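Local coordinates for protein MCG133388, isoform CRA_f (Mus musculus, PDB 4ZPO) that probably mediates calcium-dependent adhesion between cells and may take part in establishing and maintaining specific neuronal connections, seen here as its extracellular cadherin domains 1 to 3, at residues 247-253 and 290-296; 229-235 and 270-275; 113-118 and 170-174. All blocks are in the same frame, centred on the assembly; numbering follows the deposited sequence.

In the fold
From the N terminus the chain runs through the first extracellular cadherin repeat before reaching contact 3, which closes a loop within the second by bringing residues 170-174 back to 113-118. That loop is complete before either of the others opens. In the third repeat contacts 1 and 2 cross: the chain passes 229-235, then 247-253, returns to 270-275 to close contact 2, and reaches 290-296 to close contact 1. The two pairs lie in opposing sheets of one beta sandwich and touch where Ala291 and Tyr250 pack on Leu235 and Gly271. Contacts 3 and 1 lie on the second and third repeats, which meet at the calcium-bound junction, their nearest atoms about 9 Å apart.

Contact 1. Residues 247-253 and 290-296; sequences QLDYSFG and HARARDQ. With CA (calcium ion), chain C.
Strands 248-252 and 290-295 run antiparallel, their axes 4.4 Å apart at closest approach and their directions 151° apart. They form the C-F strand pair of the third cadherin repeat, with 248-252 at the outer edge of the sheet. Asp249 pairs with Arg294 (N to O and O to N both 2.7 Å) and Ser251 with Arg292 (Ser251 N to Arg292 O 3.0 Å; the return bond, Arg292 N to Ser251 O at 2.8 Å, is weak). Tyr250 sits opposite Ala293 as a non-hydrogen-bonded pair. At the far end Gly253 N donates to His290 O at 2.8 Å; a CB on Gly253 would collide with the imidazole of His290. Leu248, Tyr250 and Ala293 face the interior of the sandwich, where Tyr250 packs on Leu235, and Leu248 and Ala293 on Ala237; Tyr250 OH bonds the backbone of Ala237. On the other face Ser251, rotamer p, takes a straight bond from Arg292 NE to OG (2.9 Å), while Arg292 also forms a salt bridge with Asp254. Gln296 NE2 reaches Asp249 OD2 at 3.2 Å. Asp295 OD1 accepts a hydrogen bond from Gln296 N (2.8 Å), and Asp295 OD2 binds the chain C calcium at 2.4 Å, a site completed by Asn207, Asn209, Asp239, Asp241 and Asn245. Asp295 thus divides its oxygens between a backbone hydrogen bond and a calcium at the repeat junction.

Contact 2. Residues 229-235 and 270-275; sequences GTLLLRL and SGAIHV
Five backbone hydrogen bonds tie 229-235 to 270-275, the antiparallel B-E strand pair of a cadherin repeat. They are Gly229 N to Val275 O (2.8 Å), Val275 N to Thr230 O (3.1 Å), Leu232 N to Ile273 O (2.7 Å), Ile273 N to Leu233 O (2.9 Å) and Leu235 N to Gly271 O (2.9 Å). Leu232 and Leu233 together face Ile273, a classic beta bulge, with Leu232 near helical at phi/psi -80/-57. The axes of 231-234 and 272-275 approach to 4.6 Å, their directions 166° apart. Positive phi suits Gly229 (105°) and Gly271 (81°), at the ends of the pair. Inward, Ile273 (m, t) fills the space among three leucines: Ile273 CG2 lies 4.0 Å from Leu232 CD2, and its CD1 lies 3.8 Å from Leu233 CD2 and 4.0 Å from Leu235 CD1. Ile307 of the opposing sheet packs on Leu233, Leu235 and Ile273, and Val309 on Leu232. On the outward face Leu231 (t, p) lays CD1 over the His274 ring, a CH-pi contact 4.1 Å from its centroid.

Contact 3. Residues 113-118 and 170-174; sequences ISESAA and QLDRE. With CA (calcium ion), chain D; CA (calcium ion), chain E.
The Glu115 side chain, extended with chi1 and chi2 both t, lies across Leu171 to Glu174; residue Glu115 as a whole has 111 Å² covered by 170-174. Glu115 is the calcium-binding glutamate at the base of a cadherin repeat, and 172-174 spell the Asp-Arg-Glu motif of the cadherin calcium site; together they supply part of the junction with the third repeat. The one carboxylate serves two ions: Glu115 OE2 binds the chain D calcium at 2.5 Å and Glu115 OE1 the chain E calcium at 2.7 Å. Asp172 OD1 joins the first at 2.5 Å, and Glu174 OE1 the second at 2.5 Å. Asp208 reaches both ions, while Asp205, Val206 and, from the next repeat, Asp241 complete the chain E site. Metal sharing explains why Glu115 OE2 can sit only 2.8 Å from Asp172 OD1. Arg173 N adds a weak hydrogen bond to Glu115 OE2 (3.0 Å). Arg173 NH1 makes a salt bridge to Glu174 OE1 at 3.0 Å, and the guanidinium also pairs with Glu242, so a positive charge sits beside the acidic cluster. The backbone leaves strand 108-114 through a type I turn, Ser114 to Ala117, closed by Ala117 N to Ser114 O at 3.3 Å; 170-174 has no regular structure, and Leu171 comes nearest Glu115, CA to CA 5.5 Å. Away from the ions, Ile113 CG2 rests 3.8 Å from Leu171 CD1.

Contact 1. Residues 247-253 and 290-296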
loop_
_atom_site.group_PDB
_atom_site.type_symbol
_atom_site.label_atom_id
_atom_site.label_comp_id
_atom_site.label_asym_id
_atom_site.label_seq_id
_atom_site.Cartn_x
_atom_site.Cartn_y
_atom_site.Cartn_z
ATOM N N GLN A 247 7.283 -10.354 -28.205
ATOM C CA GLN A 247 7.222 -10.793 -29.595
ATOM C C GLN A 247 8.542 -10.516 -30.305
ATOM O O GLN A 247 9.216 -9.526 -30.016
ATOM C CB GLN A 247 6.066 -10.113 -30.330
ATOM C CG GLN A 247 4.694 -10.612 -29.908
ATOM C CD GLN A 247 3.576 -10.017 -30.737
ATOM O OE1 GLN A 247 3.468 -8.798 -30.872
ATOM N NE2 GLN A 247 2.737 -10.878 -31.302
ATOM N N LEU A 248 8.906 -11.388 -31.239
ATOM C CA LEU A 248 10.209 -11.297 -31.885
ATOM C C LEU A 248 10.162 -11.541 -33.393
ATOM O O LEU A 248 9.200 -12.106 -33.917
ATOM C CB LEU A 248 11.182 -12.281 -31.229
ATOM C CG LEU A 248 10.586 -13.567 -30.648
ATOM C CD1 LEU A 248 10.097 -14.508 -31.742
ATOM C CD2 LEU A 248 11.597 -14.265 -29.748
ATOM N N ASP A 249 11.214 -11.101 -34.079
ATOM C CA ASP A 249 11.349 -11.299 -35.518
ATOM C C ASP A 249 12.648 -12.029 -35.840
ATOM O O ASP A 249 13.700 -11.712 -35.285
ATOM C CB ASP A 249 11.309 -9.958 -36.256
ATOM C CG ASP A 249 9.962 -9.272 -36.151
ATOM O OD1 ASP A 249 8.931 -9.957 -36.316
ATOM O OD2 ASP A 249 9.935 -8.048 -35.898
ATOM N N TYR A 250 12.573 -13.005 -36.739
ATOM C CA TYR A 250 13.754 -13.749 -37.161
ATOM C C TYR A 250 14.390 -13.118 -38.398
ATOM O O TYR A 250 13.690 -12.585 -39.259
ATOM C CB TYR A 250 13.400 -15.210 -37.446
ATOM C CG TYR A 250 12.881 -15.978 -36.252
ATOM C CD1 TYR A 250 13.755 -16.555 -35.340
ATOM C CD2 TYR A 250 11.518 -16.140 -36.046
ATOM C CE1 TYR A 250 13.285 -17.264 -34.249
ATOM C CE2 TYR A 250 11.038 -16.847 -34.957
ATOM C CZ TYR A 250 11.926 -17.407 -34.062
ATOM O OH TYR A 250 11.453 -18.112 -32.979
ATOM N N SER A 251 15.717 -13.189 -38.479
ATOM C CA SER A 251 16.452 -12.684 -39.636
ATOM C C SER A 251 17.889 -13.202 -39.643
ATOM O O SER A 251 18.412 -13.610 -38.606
ATOM C CB SER A 251 16.456 -11.154 -39.653
ATOM O OG SER A 251 17.283 -10.635 -38.627
ATOM N N PHE A 252 18.520 -13.181 -40.813
ATOM C CA PHE A 252 19.933 -13.529 -40.924
ATOM C C PHE A 252 20.794 -12.474 -40.244
ATOM O O PHE A 252 20.318 -11.382 -39.932
ATOM C CB PHE A 252 20.356 -13.665 -42.390
ATOM C CG PHE A 252 19.679 -14.786 -43.123
ATOM C CD1 PHE A 252 20.000 -16.105 -42.850
ATOM C CD2 PHE A 252 18.739 -14.519 -44.105
ATOM C CE1 PHE A 252 19.382 -17.139 -43.531
ATOM C CE2 PHE A 252 18.118 -15.547 -44.790
ATOM C CZ PHE A 252 18.440 -16.860 -44.503
ATOM N N GLY A 253 22.063 -12.800 -40.021
ATOM C CA GLY A 253 23.019 -11.818 -39.546
ATOM C C GLY A 253 23.177 -10.733 -40.593
ATOM O O GLY A 253 23.047 -11.000 -41.788
ATOM N N HIS A 290 24.006 -17.620 -39.778
ATOM C CA HIS A 290 23.869 -16.833 -38.560
ATOM C C HIS A 290 22.432 -16.347 -38.395
ATOM O O HIS A 290 21.973 -15.479 -39.139
ATOM C CB HIS A 290 24.836 -15.645 -38.582
ATOM C CG HIS A 290 24.728 -14.748 -37.387
ATOM N ND1 HIS A 290 25.179 -13.446 -37.395
ATOM C CD2 HIS A 290 24.232 -14.967 -36.148
ATOM C CE1 HIS A 290 24.959 -12.899 -36.212
ATOM N NE2 HIS A 290 24.385 -13.801 -35.436
ATOM N N ALA A 291 21.728 -16.911 -37.417
ATOM C CA ALA A 291 20.343 -16.531 -37.154
ATOM C C ALA A 291 20.261 -15.472 -36.059
ATOM O O ALA A 291 21.142 -15.381 -35.204
ATOM C CB ALA A 291 19.520 -17.750 -36.775
ATOM N N ARG A 292 19.197 -14.675 -36.088
ATOM C CA ARG A 292 19.038 -13.574 -35.144
ATOM C C ARG A 292 17.572 -13.360 -34.776
ATOM O O ARG A 292 16.709 -13.285 -35.649
ATOM C CB ARG A 292 19.627 -12.290 -35.731
ATOM C CG ARG A 292 19.758 -11.141 -34.747
ATOM C CD ARG A 292 18.952 -9.934 -35.202
ATOM N NE ARG A 292 19.128 -9.655 -36.625
ATOM C CZ ARG A 292 20.112 -8.918 -37.129
ATOM N NH1 ARG A 292 21.021 -8.377 -36.329
ATOM N NH2 ARG A 292 20.188 -8.720 -38.437
ATOM N N ALA A 293 17.297 -13.263 -33.477
ATOM C CA ALA A 293 15.936 -13.043 -32.996
ATOM C C ALA A 293 15.769 -11.632 -32.441
ATOM O O ALA A 293 16.080 -11.373 -31.280
ATOM C CB ALA A 293 15.574 -14.072 -31.939
ATOM N N ARG A 294 15.270 -10.729 -33.278
ATOM C CA ARG A 294 15.102 -9.330 -32.902
ATOM C C ARG A 294 13.829 -9.106 -32.092
ATOM O O ARG A 294 12.762 -9.591 -32.459
ATOM C CB ARG A 294 15.081 -8.448 -34.154
ATOM C CG ARG A 294 14.893 -6.966 -33.874
ATOM C CD ARG A 294 16.188 -6.323 -33.413
ATOM N NE ARG A 294 17.188 -6.305 -34.476
ATOM C CZ ARG A 294 18.382 -5.732 -34.371
ATOM N NH1 ARG A 294 19.227 -5.766 -35.391
ATOM N NH2 ARG A 294 18.731 -5.123 -33.246
ATOM N N ASP A 295 13.945 -8.362 -30.996
ATOM C CA ASP A 295 12.789 -8.022 -30.171
ATOM C C ASP A 295 11.976 -6.907 -30.823
ATOM O O ASP A 295 12.384 -6.346 -31.840
ATOM C CB ASP A 295 13.236 -7.596 -28.774
ATOM C CG ASP A 295 12.208 -7.908 -27.714
ATOM O OD1 ASP A 295 11.074 -8.282 -28.077
ATOM O OD2 ASP A 295 12.534 -7.773 -26.517
ATOM N N GLN A 296 10.828 -6.584 -30.234
ATOM C CA GLN A 296 9.991 -5.503 -30.747
ATOM C C GLN A 296 9.779 -4.413 -29.701
ATOM O O GLN A 296 8.919 -3.546 -29.860
ATOM C CB GLN A 296 8.637 -6.040 -31.218
ATOM C CG GLN A 296 8.705 -6.888 -32.475
ATOM C CD GLN A 296 7.334 -7.227 -33.023
ATOM O OE1 GLN A 296 6.317 -6.758 -32.513
ATOM N NE2 GLN A 296 7.300 -8.044 -34.070
HETATM CA CA CA C . 12.243 -9.000 -24.492
#

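Contact 2. Residues 229-235 and 270-275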
loop_
_atom_site.group_PDB
_atom_site.type_symbol
_atom_site.label_atom_id
_atom_site.label_comp_id
_atom_site.label_asym_id
_atom_site.label_seq_id
_atom_site.Cartn_x
_atom_site.Cartn_y
_atom_site.Cartn_z
ATOM N N GLY A 229 12.541 -26.245 -51.589
ATOM C CA GLY A 229 11.305 -26.217 -50.830
ATOM C C GLY A 229 11.366 -27.052 -49.566
ATOM O O GLY A 229 10.466 -26.991 -48.728
ATOM N N THR A 230 12.429 -27.838 -49.428
ATOM C CA THR A 230 12.599 -28.696 -48.262
ATOM C C THR A 230 12.922 -27.876 -47.015
ATOM O O THR A 230 13.806 -27.022 -47.035
ATOM C CB THR A 230 13.714 -29.738 -48.488
ATOM O OG1 THR A 230 13.402 -30.537 -49.637
ATOM C CG2 THR A 230 13.860 -30.643 -47.274
ATOM N N LEU A 231 12.193 -28.135 -45.934
ATOM C CA LEU A 231 12.435 -27.456 -44.667
ATOM C C LEU A 231 13.716 -27.961 -44.012
ATOM O O LEU A 231 13.877 -29.162 -43.788
ATOM C CB LEU A 231 11.250 -27.647 -43.719
ATOM C CG LEU A 231 11.388 -27.082 -42.305
ATOM C CD1 LEU A 231 11.457 -25.562 -42.332
ATOM C CD2 LEU A 231 10.240 -27.554 -41.427
ATOM N N LEU A 232 14.623 -27.040 -43.707
ATOM C CA LEU A 232 15.866 -27.388 -43.033
ATOM C C LEU A 232 15.618 -27.561 -41.541
ATOM O O LEU A 232 15.896 -28.617 -40.971
ATOM C CB LEU A 232 16.933 -26.319 -43.277
ATOM C CG LEU A 232 18.332 -26.607 -42.729
ATOM C CD1 LEU A 232 18.959 -27.798 -43.442
ATOM C CD2 LEU A 232 19.219 -25.375 -42.847
ATOM N N LEU A 233 15.088 -26.512 -40.920
ATOM C CA LEU A 233 14.745 -26.531 -39.502
ATOM C C LEU A 233 13.895 -25.317 -39.147
ATOM O O LEU A 233 14.000 -24.268 -39.783
ATOM C CB LEU A 233 16.005 -26.564 -38.629
ATOM C CG LEU A 233 16.760 -25.254 -38.380
ATOM C CD1 LEU A 233 17.807 -25.449 -37.298
ATOM C CD2 LEU A 233 17.407 -24.729 -39.650
ATOM N N ARG A 234 13.049 -25.461 -38.134
ATOM C CA ARG A 234 12.259 -24.340 -37.643
ATOM C C ARG A 234 12.866 -23.806 -36.354
ATOM O O ARG A 234 12.919 -24.506 -35.344
ATOM C CB ARG A 234 10.801 -24.750 -37.419
ATOM C CG ARG A 234 9.896 -23.597 -37.005
ATOM C CD ARG A 234 8.460 -24.049 -36.756
ATOM N NE ARG A 234 7.748 -24.374 -37.990
ATOM C CZ ARG A 234 7.542 -25.609 -38.436
ATOM N NH1 ARG A 234 6.882 -25.804 -39.569
ATOM N NH2 ARG A 234 7.995 -26.651 -37.751
ATOM N N LEU A 235 13.333 -22.564 -36.400
ATOM C CA LEU A 235 13.969 -21.935 -35.248
ATOM C C LEU A 235 12.976 -21.694 -34.116
ATOM O O LEU A 235 11.775 -21.561 -34.349
ATOM C CB LEU A 235 14.627 -20.619 -35.670
ATOM C CG LEU A 235 15.854 -20.782 -36.569
ATOM C CD1 LEU A 235 16.278 -19.438 -37.133
ATOM C CD2 LEU A 235 16.993 -21.427 -35.794
ATOM N N SER A 270 7.639 -17.441 -38.531
ATOM C CA SER A 270 7.651 -18.818 -38.042
ATOM C C SER A 270 9.059 -19.302 -37.699
ATOM O O SER A 270 9.228 -20.222 -36.900
ATOM C CB SER A 270 7.019 -19.755 -39.073
ATOM O OG SER A 270 7.783 -19.798 -40.266
ATOM N N GLY A 271 10.065 -18.681 -38.306
ATOM C CA GLY A 271 11.444 -19.070 -38.074
ATOM C C GLY A 271 11.841 -20.281 -38.894
ATOM O O GLY A 271 12.894 -20.881 -38.669
ATOM N N ALA A 272 10.991 -20.642 -39.851
ATOM C CA ALA A 272 11.241 -21.795 -40.706
ATOM C C ALA A 272 12.291 -21.480 -41.766
ATOM O O ALA A 272 12.157 -20.514 -42.515
ATOM C CB ALA A 272 9.950 -22.258 -41.360
ATOM N N ILE A 273 13.333 -22.302 -41.824
ATOM C CA ILE A 273 14.392 -22.126 -42.811
ATOM C C ILE A 273 14.266 -23.143 -43.939
ATOM O O ILE A 273 14.304 -24.350 -43.706
ATOM C CB ILE A 273 15.788 -22.248 -42.172
ATOM C CG1 ILE A 273 16.000 -21.129 -41.150
ATOM C CG2 ILE A 273 16.870 -22.204 -43.239
ATOM C CD1 ILE A 273 17.396 -21.079 -40.580
ATOM N N HIS A 274 14.116 -22.647 -45.163
ATOM C CA HIS A 274 13.963 -23.510 -46.326
ATOM C C HIS A 274 15.165 -23.422 -47.257
ATOM O O HIS A 274 15.763 -22.359 -47.414
ATOM C CB HIS A 274 12.693 -23.149 -47.100
ATOM C CG HIS A 274 11.430 -23.354 -46.322
ATOM N ND1 HIS A 274 10.712 -24.531 -46.367
ATOM C CD2 HIS A 274 10.752 -22.531 -45.487
ATOM C CE1 HIS A 274 9.650 -24.425 -45.589
ATOM N NE2 HIS A 274 9.650 -23.220 -45.044
ATOM N N VAL A 275 15.516 -24.548 -47.871
ATOM C CA VAL A 275 16.516 -24.553 -48.930
ATOM C C VAL A 275 15.806 -24.326 -50.262
ATOM O O VAL A 275 14.832 -25.007 -50.586
ATOM C CB VAL A 275 17.327 -25.869 -48.958
ATOM C CG1 VAL A 275 16.407 -27.074 -48.856
ATOM C CG2 VAL A 275 18.187 -25.941 -50.211
#

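Contact 3. Residues 113-118 and 170-174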
loop_
_atom_site.group_PDB
_atom_site.type_symbol
_atom_site.label_atom_id
_atom_site.label_comp_id
_atom_site.label_asym_id
_atom_site.label_seq_id
_atom_site.Cartn_x
_atom_site.Cartn_y
_atom_site.Cartn_z
ATOM N N ILE A 113 3.874 0.063 -10.134
ATOM C CA ILE A 113 5.307 0.335 -10.096
ATOM C C ILE A 113 6.032 -0.330 -11.261
ATOM O O ILE A 113 5.856 -1.522 -11.514
ATOM C CB ILE A 113 5.932 -0.141 -8.771
ATOM C CG1 ILE A 113 5.268 0.566 -7.588
ATOM C CG2 ILE A 113 7.434 0.108 -8.765
ATOM C CD1 ILE A 113 5.825 0.156 -6.241
ATOM N N SER A 114 6.843 0.451 -11.966
ATOM C CA SER A 114 7.624 -0.060 -13.087
ATOM C C SER A 114 8.636 -1.104 -12.629
ATOM O O SER A 114 9.120 -1.062 -11.500
ATOM C CB SER A 114 8.343 1.085 -13.805
ATOM O OG SER A 114 9.222 0.589 -14.801
ATOM N N GLU A 115 8.949 -2.040 -13.517
ATOM C CA GLU A 115 9.905 -3.097 -13.223
ATOM C C GLU A 115 11.323 -2.539 -13.116
ATOM O O GLU A 115 12.210 -3.171 -12.547
ATOM C CB GLU A 115 9.841 -4.179 -14.301
ATOM C CG GLU A 115 10.579 -5.458 -13.967
ATOM C CD GLU A 115 10.464 -6.487 -15.070
ATOM O OE1 GLU A 115 9.846 -6.176 -16.111
ATOM O OE2 GLU A 115 10.992 -7.606 -14.900
ATOM N N SER A 116 11.524 -1.348 -13.670
ATOM C CA SER A 116 12.834 -0.708 -13.664
ATOM C C SER A 116 12.994 0.251 -12.488
ATOM O O SER A 116 13.834 1.150 -12.522
ATOM C CB SER A 116 13.065 0.039 -14.978
ATOM O OG SER A 116 12.082 1.041 -15.171
ATOM N N ALA A 117 12.183 0.060 -11.452
ATOM C CA ALA A 117 12.267 0.896 -10.259
ATOM C C ALA A 117 13.527 0.571 -9.464
ATOM O O ALA A 117 13.711 -0.556 -9.007
ATOM C CB ALA A 117 11.030 0.717 -9.395
ATOM N N ALA A 118 14.394 1.567 -9.306
ATOM C CA ALA A 118 15.656 1.382 -8.599
ATOM C C ALA A 118 15.446 1.319 -7.089
ATOM O O ALA A 118 14.513 1.928 -6.565
ATOM C CB ALA A 118 16.623 2.504 -8.953
ATOM N N GLN A 170 15.322 -5.069 -6.376
ATOM C CA GLN A 170 14.706 -4.799 -7.669
ATOM C C GLN A 170 13.572 -5.771 -7.978
ATOM O O GLN A 170 13.717 -6.983 -7.820
ATOM C CB GLN A 170 15.757 -4.855 -8.780
ATOM C CG GLN A 170 15.202 -4.640 -10.178
ATOM C CD GLN A 170 14.502 -3.304 -10.330
ATOM O OE1 GLN A 170 13.323 -3.164 -10.000
ATOM N NE2 GLN A 170 15.227 -2.313 -10.837
ATOM N N LEU A 171 12.441 -5.228 -8.418
ATOM C CA LEU A 171 11.287 -6.040 -8.783
ATOM C C LEU A 171 11.522 -6.751 -10.110
ATOM O O LEU A 171 12.273 -6.269 -10.957
ATOM C CB LEU A 171 10.028 -5.175 -8.869
ATOM C CG LEU A 171 9.674 -4.354 -7.629
ATOM C CD1 LEU A 171 8.462 -3.477 -7.898
ATOM C CD2 LEU A 171 9.426 -5.263 -6.435
ATOM N N ASP A 172 10.873 -7.896 -10.288
ATOM C CA ASP A 172 11.001 -8.664 -11.520
ATOM C C ASP A 172 9.662 -9.278 -11.911
ATOM O O ASP A 172 9.205 -10.239 -11.291
ATOM C CB ASP A 172 12.064 -9.753 -11.365
ATOM C CG ASP A 172 12.308 -10.518 -12.653
ATOM O OD1 ASP A 172 12.040 -9.964 -13.739
ATOM O OD2 ASP A 172 12.774 -11.674 -12.578
ATOM N N ARG A 173 9.041 -8.716 -12.943
ATOM C CA ARG A 173 7.730 -9.163 -13.400
ATOM C C ARG A 173 7.749 -10.620 -13.865
ATOM O O ARG A 173 6.739 -11.320 -13.786
ATOM C CB ARG A 173 7.228 -8.262 -14.530
ATOM C CG ARG A 173 5.831 -8.605 -15.018
ATOM C CD ARG A 173 5.589 -8.092 -16.422
ATOM N NE ARG A 173 4.715 -8.992 -17.166
ATOM C CZ ARG A 173 5.146 -10.035 -17.868
ATOM N NH1 ARG A 173 6.443 -10.305 -17.925
ATOM N NH2 ARG A 173 4.282 -10.807 -18.514
ATOM N N GLU A 174 8.903 -11.075 -14.342
ATOM C CA GLU A 174 9.036 -12.438 -14.847
ATOM C C GLU A 174 8.928 -13.481 -13.735
ATOM O O GLU A 174 8.662 -14.653 -14.000
ATOM C CB GLU A 174 10.360 -12.605 -15.597
ATOM C CG GLU A 174 10.333 -12.095 -17.033
ATOM C CD GLU A 174 10.287 -10.580 -17.126
ATOM O OE1 GLU A 174 9.411 -10.053 -17.845
ATOM O OE2 GLU A 174 11.131 -9.917 -16.487
HETATM CA CA CA D . 13.395 -8.021 -14.446
HETATM CA CA CA E . 10.126 -7.680 -18.321
#